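Local coordinates for nucleoporin nup120 (Schizosaccharomyces pombe, PDB 4GQ2), which serves as a structural constituent of the nuclear pore complex, the assembly through which transport into and out of the nucleus takes place, at residues V62-K67 / D526-V531. Sequence-based numbering, arbitrary orientation.
Sequences VYTSNK and DPSNAV
Thr64 lays its branched side chain against the loop 526-531, its hydroxyl and methyl both reaching the carboxylate of Asp526. With chi1 at 179°, Thr64 swings OG1 opposite its own amide nitrogen and out to the loop, where it donates a weak hydrogen bond to Asp526 OD1, 3.2 Å away. Thr64 CG2 meets Pro527 CD at 3.9 Å, and Ser528 CB lies 3.8 Å from Thr64 OG1. Threonine suits the place because one short residue offers both a donor and an apolar branch.

Asp526 is buried and ties its own loop together. OD1 also receives a weak bond from the backbone N of Ser528, while Asp526 OD2 accepts a hydrogen bond from Asn529 ND2 at 2.6 Å, on the anti side and 35° out of the carboxylate plane; OD2 is further hydrogen-bonded to Thr73. These four bonds, two of them weak, would be expected to stabilise the negative charge of this buried carboxylate. Pro527 suits the exposed bend, where its ring fixes phi, and the hydroxyl of Ser528 turns to Ser71.

The loop is the hairpin connection between strands 520-525 and 532-536, closed by a backbone hydrogen bond from Asp526 N to Val531 O, 2.7 Å. It lies against edge strand 59-64 through Thr64, beside strand 73-79, joining two neighbouring sheets of the beta-propeller region.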
loop_
_atom_site.group_PDB
_atom_site.type_symbol
_atom_site.label_atom_id
_atom_site.label_comp_id
_atom_site.label_asym_id
_atom_site.label_seq_id
_atom_site.Cartn_x
_atom_site.Cartn_y
_atom_site.Cartn_z
ATOM N N VAL A 62 -2.761 -9.615 26.985
ATOM C CA VAL A 62 -3.756 -8.565 26.819
ATOM C C VAL A 62 -4.820 -8.686 27.905
ATOM O O VAL A 62 -5.298 -9.779 28.206
ATOM C CB VAL A 62 -4.370 -8.442 25.376
ATOM C CG1 VAL A 62 -3.428 -8.946 24.288
ATOM C CG2 VAL A 62 -5.728 -9.111 25.265
ATOM N N TYR A 63 -5.155 -7.544 28.492
ATOM C CA TYR A 63 -6.126 -7.448 29.564
ATOM C C TYR A 63 -7.346 -6.675 29.091
ATOM O O TYR A 63 -7.221 -5.625 28.453
ATOM C CB TYR A 63 -5.501 -6.737 30.768
ATOM C CG TYR A 63 -6.461 -6.499 31.902
ATOM C CD1 TYR A 63 -6.831 -7.540 32.753
ATOM C CD2 TYR A 63 -7.009 -5.231 32.127
ATOM C CE1 TYR A 63 -7.716 -7.331 33.798
ATOM C CE2 TYR A 63 -7.893 -5.009 33.169
ATOM C CZ TYR A 63 -8.245 -6.062 34.000
ATOM O OH TYR A 63 -9.123 -5.860 35.041
ATOM N N THR A 64 -8.526 -7.184 29.425
ATOM C CA THR A 64 -9.766 -6.501 29.077
ATOM C C THR A 64 -10.512 -5.989 30.319
ATOM O O THR A 64 -10.811 -6.759 31.235
ATOM C CB THR A 64 -10.664 -7.374 28.163
ATOM O OG1 THR A 64 -11.882 -6.676 27.869
ATOM C CG2 THR A 64 -10.978 -8.730 28.810
ATOM N N SER A 65 -10.772 -4.679 30.344
ATOM C CA SER A 65 -11.541 -4.032 31.414
ATOM C C SER A 65 -13.027 -4.194 31.110
ATOM O O SER A 65 -13.705 -3.240 30.709
ATOM C CB SER A 65 -11.189 -2.542 31.519
ATOM O OG SER A 65 -9.790 -2.324 31.550
ATOM N N ASN A 66 -13.523 -5.409 31.325
ATOM C CA ASN A 66 -14.808 -5.866 30.780
ATOM C C ASN A 66 -16.087 -5.141 31.228
ATOM O O ASN A 66 -17.167 -5.420 30.701
ATOM C CB ASN A 66 -14.960 -7.388 30.966
ATOM C CG ASN A 66 -14.618 -7.852 32.373
ATOM O OD1 ASN A 66 -13.563 -7.514 32.917
ATOM N ND2 ASN A 66 -15.503 -8.647 32.964
ATOM N N LYS A 67 -15.969 -4.205 32.168
ATOM C CA LYS A 67 -17.157 -3.563 32.737
ATOM C C LYS A 67 -17.350 -2.084 32.353
ATOM O O LYS A 67 -18.410 -1.512 32.620
ATOM C CB LYS A 67 -17.187 -3.746 34.262
ATOM C CG LYS A 67 -18.461 -4.398 34.796
ATOM C CD LYS A 67 -19.658 -3.457 34.774
ATOM C CE LYS A 67 -20.964 -4.215 34.930
ATOM N NZ LYS A 67 -22.137 -3.307 34.807
ATOM N N ASP A 526 -10.846 -12.861 24.915
ATOM C CA ASP A 526 -11.527 -11.642 25.288
ATOM C C ASP A 526 -13.013 -11.931 25.171
ATOM O O ASP A 526 -13.510 -12.170 24.066
ATOM C CB ASP A 526 -11.116 -10.491 24.368
ATOM C CG ASP A 526 -11.765 -9.165 24.746
ATOM O OD1 ASP A 526 -12.440 -9.083 25.790
ATOM O OD2 ASP A 526 -11.589 -8.189 23.990
ATOM N N PRO A 527 -13.723 -11.949 26.315
ATOM C CA PRO A 527 -15.167 -12.195 26.311
ATOM C C PRO A 527 -15.959 -10.973 25.858
ATOM O O PRO A 527 -17.057 -11.121 25.312
ATOM C CB PRO A 527 -15.473 -12.525 27.775
ATOM C CG PRO A 527 -14.410 -11.827 28.554
ATOM C CD PRO A 527 -13.186 -11.786 27.680
ATOM N N SER A 528 -15.402 -9.783 26.091
ATOM C CA SER A 528 -16.001 -8.520 25.663
ATOM C C SER A 528 -16.203 -8.515 24.149
ATOM O O SER A 528 -17.305 -8.256 23.664
ATOM C CB SER A 528 -15.124 -7.343 26.099
ATOM O OG SER A 528 -15.569 -6.128 25.527
ATOM N N ASN A 529 -15.129 -8.803 23.418
ATOM C CA ASN A 529 -15.211 -9.140 22.001
ATOM C C ASN A 529 -15.563 -10.619 21.870
ATOM O O ASN A 529 -15.916 -11.268 22.849
ATOM C CB ASN A 529 -13.876 -8.845 21.310
ATOM C CG ASN A 529 -13.566 -7.358 21.244
ATOM O OD1 ASN A 529 -14.312 -6.588 20.644
ATOM N ND2 ASN A 529 -12.452 -6.950 21.850
ATOM N N ALA A 530 -15.475 -11.160 20.665
ATOM C CA ALA A 530 -15.638 -12.597 20.487
ATOM C C ALA A 530 -14.274 -13.292 20.444
ATOM O O ALA A 530 -14.192 -14.509 20.273
ATOM C CB ALA A 530 -16.406 -12.865 19.207
ATOM N N VAL A 531 -13.215 -12.513 20.654
ATOM C CA VAL A 531 -11.890 -12.816 20.109
ATOM C C VAL A 531 -10.850 -13.377 21.080
ATOM O O VAL A 531 -10.749 -12.945 22.228
ATOM C CB VAL A 531 -11.327 -11.563 19.397
ATOM C CG1 VAL A 531 -9.825 -11.659 19.179
ATOM C CG2 VAL A 531 -12.047 -11.359 18.073
#